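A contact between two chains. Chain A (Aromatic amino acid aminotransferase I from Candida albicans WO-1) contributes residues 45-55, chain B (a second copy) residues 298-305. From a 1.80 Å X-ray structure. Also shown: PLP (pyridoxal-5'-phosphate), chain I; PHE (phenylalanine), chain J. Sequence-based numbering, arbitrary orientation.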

ATOM      1  N   GLY A  45      -3.908  -3.951 -24.278  1.00 21.21           N
ATOM      2  CA  GLY A  45      -3.519  -3.965 -22.851  1.00 24.63           C
ATOM      3  C   GLY A  45      -2.098  -3.475 -22.613  1.00 23.19           C
ATOM      4  O   GLY A  45      -1.460  -3.021 -23.563  1.00 22.67           O
ATOM      5  N   GLY A  46      -1.645  -3.519 -21.352  1.00 25.29           N
ATOM      6  CA  GLY A  46      -0.314  -3.028 -20.946  1.00 27.73           C
ATOM      7  C   GLY A  46       0.429  -4.048 -20.097  1.00 28.77           C
ATOM      8  O   GLY A  46       1.323  -3.606 -19.352  1.00 29.13           O
ATOM      9  N   LEU A  47       0.105  -5.348 -20.197  1.00 27.91           N
ATOM     10  CA  LEU A  47       0.673  -6.365 -19.259  1.00 33.39           C
ATOM     11  C   LEU A  47       2.064  -6.786 -19.738  1.00 39.06           C
ATOM     12  O   LEU A  47       2.202  -7.368 -20.811  1.00 42.24           O
ATOM     13  CB  LEU A  47      -0.265  -7.568 -19.140  1.00 33.77           C
ATOM     14  CG  LEU A  47      -1.598  -7.337 -18.424  1.00 38.17           C
ATOM     15  CD1 LEU A  47      -2.313  -8.667 -18.197  1.00 41.57           C
ATOM     16  CD2 LEU A  47      -1.440  -6.595 -17.096  1.00 35.33           C
ATOM     17  N   PRO A  48       3.135  -6.561 -18.944  1.00 43.93           N
ATOM     18  CA  PRO A  48       4.471  -6.994 -19.336  1.00 49.11           C
ATOM     19  C   PRO A  48       4.445  -8.524 -19.242  1.00 47.33           C
ATOM     20  O   PRO A  48       3.418  -9.102 -18.840  1.00 45.96           O
ATOM     21  CB  PRO A  48       5.411  -6.298 -18.336  1.00 52.91           C
ATOM     22  CG  PRO A  48       4.563  -6.106 -17.087  1.00 52.52           C
ATOM     23  CD  PRO A  48       3.115  -6.081 -17.552  1.00 51.13           C
ATOM     24  N   LEU A  49       5.528  -9.181 -19.650  1.00 46.95           N
ATOM     25  CA  LEU A  49       5.427 -10.622 -19.991  1.00 45.31           C
ATOM     26  C   LEU A  49       6.083 -11.456 -18.891  1.00 36.85           C
ATOM     27  O   LEU A  49       7.312 -11.197 -18.557  1.00 36.21           O
ATOM     28  CB  LEU A  49       5.983 -10.928 -21.394  1.00 56.18           C
ATOM     29  CG  LEU A  49       7.361 -10.382 -21.768  1.00 57.92           C
ATOM     30  CD1 LEU A  49       7.945 -11.223 -22.901  1.00 59.40           C
ATOM     31  CD2 LEU A  49       7.303  -8.908 -22.176  1.00 58.60           C
ATOM     32  N   SER A  50       5.301 -12.422 -18.393  1.00 31.33           N
ATOM     33  CA  SER A  50       5.641 -13.377 -17.301  1.00 29.65           C
ATOM     34  C   SER A  50       6.926 -14.151 -17.633  1.00 28.93           C
ATOM     35  O   SER A  50       7.680 -14.480 -16.697  1.00 25.63           O
ATOM     36  CB  SER A  50       4.448 -14.278 -16.961  1.00 34.42           C
ATOM     37  OG  SER A  50       4.525 -15.577 -17.541  1.00 35.84           O
ATOM     38  N   ASP A  51       7.224 -14.355 -18.919  1.00 28.10           N
ATOM     39  CA  ASP A  51       8.478 -14.994 -19.413  1.00 31.97           C
ATOM     40  C   ASP A  51       9.706 -14.364 -18.743  1.00 28.36           C
ATOM     41  O   ASP A  51      10.640 -15.112 -18.421  1.00 27.02           O
ATOM     42  CB  ASP A  51       8.645 -14.842 -20.934  1.00 35.12           C
ATOM     43  CG  ASP A  51       7.527 -15.443 -21.774  1.00 43.85           C
ATOM     44  OD1 ASP A  51       6.457 -15.780 -21.196  1.00 44.59           O
ATOM     45  OD2 ASP A  51       7.736 -15.572 -23.012  1.00 50.19           O
ATOM     46  N   TYR A  52       9.730 -13.043 -18.549  1.00 26.45           N
ATOM     47  CA  TYR A  52      10.935 -12.351 -18.015  1.00 26.42           C
ATOM     48  C   TYR A  52      10.950 -12.294 -16.479  1.00 25.16           C
ATOM     49  O   TYR A  52      12.033 -12.000 -15.942  1.00 29.15           O
ATOM     50  CB  TYR A  52      11.104 -10.948 -18.592  1.00 26.22           C
ATOM     51  CG  TYR A  52      11.199 -10.869 -20.091  1.00 29.55           C
ATOM     52  CD1 TYR A  52      11.616 -11.949 -20.855  1.00 30.21           C
ATOM     53  CD2 TYR A  52      10.863  -9.698 -20.748  1.00 30.63           C
ATOM     54  CE1 TYR A  52      11.670 -11.872 -22.239  1.00 32.54           C
ATOM     55  CE2 TYR A  52      10.935  -9.595 -22.131  1.00 33.81           C
ATOM     56  CZ  TYR A  52      11.354 -10.684 -22.877  1.00 34.29           C
ATOM     57  OH  TYR A  52      11.396 -10.589 -24.239  1.00 41.21           O
ATOM     58  N   PHE A  53       9.855 -12.574 -15.771  1.00 21.62           N
ATOM     59  CA  PHE A  53       9.883 -12.456 -14.288  1.00 20.50           C
ATOM     60  C   PHE A  53      11.063 -13.297 -13.801  1.00 20.51           C
ATOM     61  O   PHE A  53      11.083 -14.527 -13.993  1.00 19.41           O
ATOM     62  CB  PHE A  53       8.590 -12.898 -13.605  1.00 21.86           C
ATOM     63  CG  PHE A  53       7.343 -12.140 -13.998  1.00 21.43           C
ATOM     64  CD1 PHE A  53       7.417 -10.957 -14.722  1.00 19.68           C
ATOM     65  CD2 PHE A  53       6.095 -12.634 -13.625  1.00 22.19           C
ATOM     66  CE1 PHE A  53       6.248 -10.280 -15.068  1.00 22.15           C
ATOM     67  CE2 PHE A  53       4.932 -11.975 -14.005  1.00 22.25           C
ATOM     68  CZ  PHE A  53       5.016 -10.784 -14.704  1.00 21.39           C
ATOM     69  N   PRO A  54      12.090 -12.680 -13.175  1.00 19.58           N
ATOM     70  CA  PRO A  54      13.288 -13.434 -12.754  1.00 19.60           C
ATOM     71  C   PRO A  54      13.182 -14.236 -11.444  1.00 19.64           C
ATOM     72  O   PRO A  54      14.071 -14.206 -10.615  1.00 18.88           O
ATOM     73  CB  PRO A  54      14.314 -12.315 -12.598  1.00 19.16           C
ATOM     74  CG  PRO A  54      13.503 -11.145 -12.115  1.00 18.16           C
ATOM     75  CD  PRO A  54      12.225 -11.234 -12.929  1.00 20.39           C
ATOM     76  N   PHE A  55      12.081 -14.953 -11.276  1.00 20.27           N
ATOM     77  CA  PHE A  55      11.789 -15.765 -10.071  1.00 20.26           C
ATOM     78  C   PHE A  55      11.141 -17.064 -10.545  1.00 22.74           C
ATOM     79  O   PHE A  55       9.989 -17.068 -10.972  1.00 21.17           O
ATOM     80  CB  PHE A  55      10.918 -14.989  -9.077  1.00 21.35           C
ATOM     81  CG  PHE A  55      11.418 -13.624  -8.670  1.00 20.09           C
ATOM     82  CD1 PHE A  55      12.325 -13.483  -7.629  1.00 21.49           C
ATOM     83  CD2 PHE A  55      10.906 -12.471  -9.265  1.00 20.22           C
ATOM     84  CE1 PHE A  55      12.788 -12.234  -7.249  1.00 19.48           C
ATOM     85  CE2 PHE A  55      11.378 -11.224  -8.884  1.00 19.28           C
ATOM     86  CZ  PHE A  55      12.280 -11.108  -7.853  1.00 18.95           C
TER
ATOM     87  N   PHE B 298       9.879  -1.203  -9.915  1.00 15.18           N
ATOM     88  CA  PHE B 298      10.391  -2.504 -10.430  1.00 15.28           C
ATOM     89  C   PHE B 298       9.363  -3.223 -11.306  1.00 16.00           C
ATOM     90  O   PHE B 298       9.680  -4.286 -11.866  1.00 16.00           O
ATOM     91  CB  PHE B 298      10.767  -3.403  -9.269  1.00 16.83           C
ATOM     92  CG  PHE B 298      12.042  -2.985  -8.603  1.00 17.12           C
ATOM     93  CD1 PHE B 298      13.202  -2.802  -9.341  1.00 17.65           C
ATOM     94  CD2 PHE B 298      12.082  -2.809  -7.232  1.00 18.71           C
ATOM     95  CE1 PHE B 298      14.399  -2.512  -8.706  1.00 17.36           C
ATOM     96  CE2 PHE B 298      13.269  -2.468  -6.606  1.00 19.86           C
ATOM     97  CZ  PHE B 298      14.408  -2.266  -7.349  1.00 18.10           C
ATOM     98  N   SER B 299       8.154  -2.681 -11.452  1.00 15.08           N
ATOM     99  CA  SER B 299       7.035  -3.438 -12.075  1.00 16.46           C
ATOM    100  C   SER B 299       7.377  -3.900 -13.485  1.00 16.32           C
ATOM    101  O   SER B 299       7.060  -5.068 -13.776  1.00 16.31           O
ATOM    102  CB  SER B 299       5.726  -2.668 -12.017  1.00 16.75           C
ATOM    103  OG  SER B 299       5.311  -2.604 -10.677  1.00 17.29           O
ATOM    104  N   LYS B 300       7.959  -3.054 -14.331  1.00 15.03           N
ATOM    105  CA  LYS B 300       8.175  -3.382 -15.758  1.00 16.97           C
ATOM    106  C   LYS B 300       9.579  -3.967 -15.962  1.00 18.62           C
ATOM    107  O   LYS B 300       9.908  -4.320 -17.119  1.00 19.74           O
ATOM    108  CB  LYS B 300       8.051  -2.164 -16.667  1.00 18.32           C
ATOM    109  CG  LYS B 300       6.930  -1.196 -16.359  1.00 22.32           C
ATOM    110  CD  LYS B 300       5.584  -1.796 -16.368  1.00 22.70           C
ATOM    111  CE  LYS B 300       4.571  -0.732 -15.990  1.00 25.63           C
ATOM    112  NZ  LYS B 300       3.185  -1.238 -16.063  1.00 26.64           N
ATOM    113  N   VAL B 301      10.374  -4.048 -14.883  1.00 17.21           N
ATOM    114  CA  VAL B 301      11.804  -4.469 -14.925  1.00 18.43           C
ATOM    115  C   VAL B 301      11.940  -5.859 -14.299  1.00 19.11           C
ATOM    116  O   VAL B 301      12.568  -6.748 -14.923  1.00 18.83           O
ATOM    117  CB  VAL B 301      12.726  -3.437 -14.261  1.00 19.50           C
ATOM    118  CG1 VAL B 301      14.133  -3.983 -14.143  1.00 19.80           C
ATOM    119  CG2 VAL B 301      12.717  -2.105 -15.000  1.00 20.51           C
ATOM    120  N   LEU B 302      11.377  -6.082 -13.118  1.00 17.71           N
ATOM    121  CA  LEU B 302      11.436  -7.393 -12.449  1.00 18.89           C
ATOM    122  C   LEU B 302      10.056  -8.045 -12.547  1.00 19.41           C
ATOM    123  O   LEU B 302       9.914  -9.005 -13.349  1.00 20.45           O
ATOM    124  CB  LEU B 302      11.913  -7.192 -11.006  1.00 19.40           C
ATOM    125  CG  LEU B 302      13.297  -6.570 -10.820  1.00 19.67           C
ATOM    126  CD1 LEU B 302      13.637  -6.516  -9.340  1.00 19.89           C
ATOM    127  CD2 LEU B 302      14.403  -7.310 -11.584  1.00 20.06           C
ATOM    128  N   ALA B 303       9.054  -7.561 -11.805  1.00 17.66           N
ATOM    129  CA  ALA B 303       7.676  -8.107 -11.884  1.00 18.54           C
ATOM    130  C   ALA B 303       6.710  -7.142 -11.197  1.00 17.93           C
ATOM    131  O   ALA B 303       7.044  -6.576 -10.166  1.00 18.95           O
ATOM    132  CB  ALA B 303       7.613  -9.484 -11.265  1.00 19.50           C
ATOM    133  N   PRO B 304       5.487  -6.956 -11.719  1.00 18.68           N
ATOM    134  CA  PRO B 304       4.500  -6.101 -11.053  1.00 19.64           C
ATOM    135  C   PRO B 304       4.185  -6.497  -9.601  1.00 20.96           C
ATOM    136  O   PRO B 304       3.914  -5.613  -8.771  1.00 18.15           O
ATOM    137  CB  PRO B 304       3.247  -6.256 -11.932  1.00 20.06           C
ATOM    138  CG  PRO B 304       3.760  -6.690 -13.289  1.00 19.68           C
ATOM    139  CD  PRO B 304       4.991  -7.515 -12.999  1.00 19.33           C
ATOM    140  N   GLY B 305       4.211  -7.800  -9.301  1.00 18.92           N
ATOM    141  CA  GLY B 305       3.792  -8.342  -7.991  1.00 20.61           C
ATOM    142  C   GLY B 305       4.762  -7.996  -6.870  1.00 19.85           C
ATOM    143  O   GLY B 305       4.436  -8.287  -5.723  1.00 20.02           O
TER
HETATM  144  N1  PLP I 502       2.271   4.778 -14.044  1.00 25.81           N
HETATM  145  C2  PLP I 502       2.044   4.620 -15.351  1.00 23.33           C
HETATM  146  C2A PLP I 502       2.051   5.823 -16.227  1.00 26.54           C
HETATM  147  C3  PLP I 502       1.797   3.362 -15.896  1.00 24.00           C
HETATM  148  O3  PLP I 502       1.503   3.281 -17.229  1.00 21.64           O
HETATM  149  C4  PLP I 502       1.771   2.243 -15.039  1.00 25.89           C
HETATM  150  C4A PLP I 502       1.483   0.918 -15.585  1.00 29.74           C
HETATM  151  C5  PLP I 502       2.050   2.422 -13.678  1.00 23.78           C
HETATM  152  C6  PLP I 502       2.265   3.701 -13.230  1.00 25.06           C
HETATM  153  C5A PLP I 502       1.967   1.281 -12.694  1.00 24.67           C
HETATM  154  O4P PLP I 502       3.122   1.272 -11.811  1.00 21.78           O
HETATM  155  P   PLP I 502       3.286   0.314 -10.607  1.00 20.55           P
HETATM  156  O1P PLP I 502       4.698   0.641 -10.176  1.00 19.56           O
HETATM  157  O2P PLP I 502       3.099  -1.129 -11.154  1.00 18.46           O
HETATM  158  O3P PLP I 502       2.219   0.676  -9.576  1.00 19.83           O
HETATM  159  N   PHE J 503       0.290   0.704 -16.312  1.00 57.97           N
HETATM  160  CA  PHE J 503      -0.475  -0.577 -16.341  1.00 65.95           C
HETATM  161  C   PHE J 503      -1.605  -0.430 -17.370  1.00 79.40           C
HETATM  162  O   PHE J 503      -1.320  -0.209 -18.559  1.00 75.95           O
HETATM  163  CB  PHE J 503      -0.943  -0.937 -14.927  1.00 64.21           C
HETATM  164  CG  PHE J 503      -2.095  -1.903 -14.858  1.00 63.17           C
HETATM  165  CD1 PHE J 503      -2.129  -3.033 -15.666  1.00 63.66           C
HETATM  166  CD2 PHE J 503      -3.146  -1.680 -13.979  1.00 61.88           C
HETATM  167  CE1 PHE J 503      -3.202  -3.913 -15.604  1.00 62.85           C
HETATM  168  CE2 PHE J 503      -4.214  -2.562 -13.915  1.00 64.63           C
HETATM  169  CZ  PHE J 503      -4.235  -3.682 -14.721  1.00 63.53           C
HETATM  170  OXT PHE J 503      -2.801  -0.511 -17.048  1.00 92.14           O
HETATM  171  O   HOH W   1       1.610  -1.100 -18.664  1.00 30.13           O

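Two loops can bind one another without a single direct hydrogen bond, provided that apolar groups fit closely; a water can link polar groups too far apart to bond directly. The contact between these two copies of an aromatic amino acid aminotransferase illustrates the principle, burying 373 Å² summed over both sides.

Chain A begins the contact at the bound ligands. The carbonyl of G46(A) does not bond K300(B) directly, its O lying 4.5 Å from NZ; a bridging water donates to G46(A) O at 2.6 Å, donates to the O of the bound phenylalanine at 3.1 Å, and accepts from K300(B) NZ at 3.0 Å. Glycine suits this place because a CB here would clash with the phenylalanine O, at 2.4 Å. L47(A) turns its CA-to-CB bond away from chain B, and its CD2 meets CE1 of the phenylalanine ligand at 3.5 Å.

P48(A) returns to the partner chain. Its CA-to-CB bond points toward chain B, and its ring packs against P304(B), CG to CG at 3.9 Å, a meeting of two compact rings that need no polar partners from their side chains. The aliphatic part of K300(B) lies nearby, with CD 4.5 Å from P48(A) CG.

The next three residues, L49(A) to D51(A), make no contact. A short 3-10 segment, S50(A) to Y52(A), carries the chain round, supported by hydrogen bonds from Y52(A) N to L49(A) O (3.0 Å) and from F53(A) N to S50(A) O (3.0 Å).

F53(A) then brings its ring to chain B. Although its CA-to-CB bond points sideways, the m rotamer carries the ring nearer, and A303(B) CB sits over one face, 3.9 Å from the ring centroid and 19° off the normal, in a CH-pi contact. The small methyl of alanine fits closely there. P304(B) CD adds an apolar contact to F53(A) CE1 at 3.7 Å, so this one proline touches both P48(A) and F53(A).

The backbone contributes as well: F53(A) CA approaches L302(B) O at 3.6 Å in a nearly linear CA-H...O contact, with 172° at the hydrogen. P54(A) CD reaches L302(B) O at 3.2 Å, while P54(A) CG packs on L302(B) CD2 at 4.0 Å. F55(A), its CA-to-CB bond pointing toward chain B, has 28 Å² covered by the other stretch, its CE2 lying 4.6 Å from L302(B) CB.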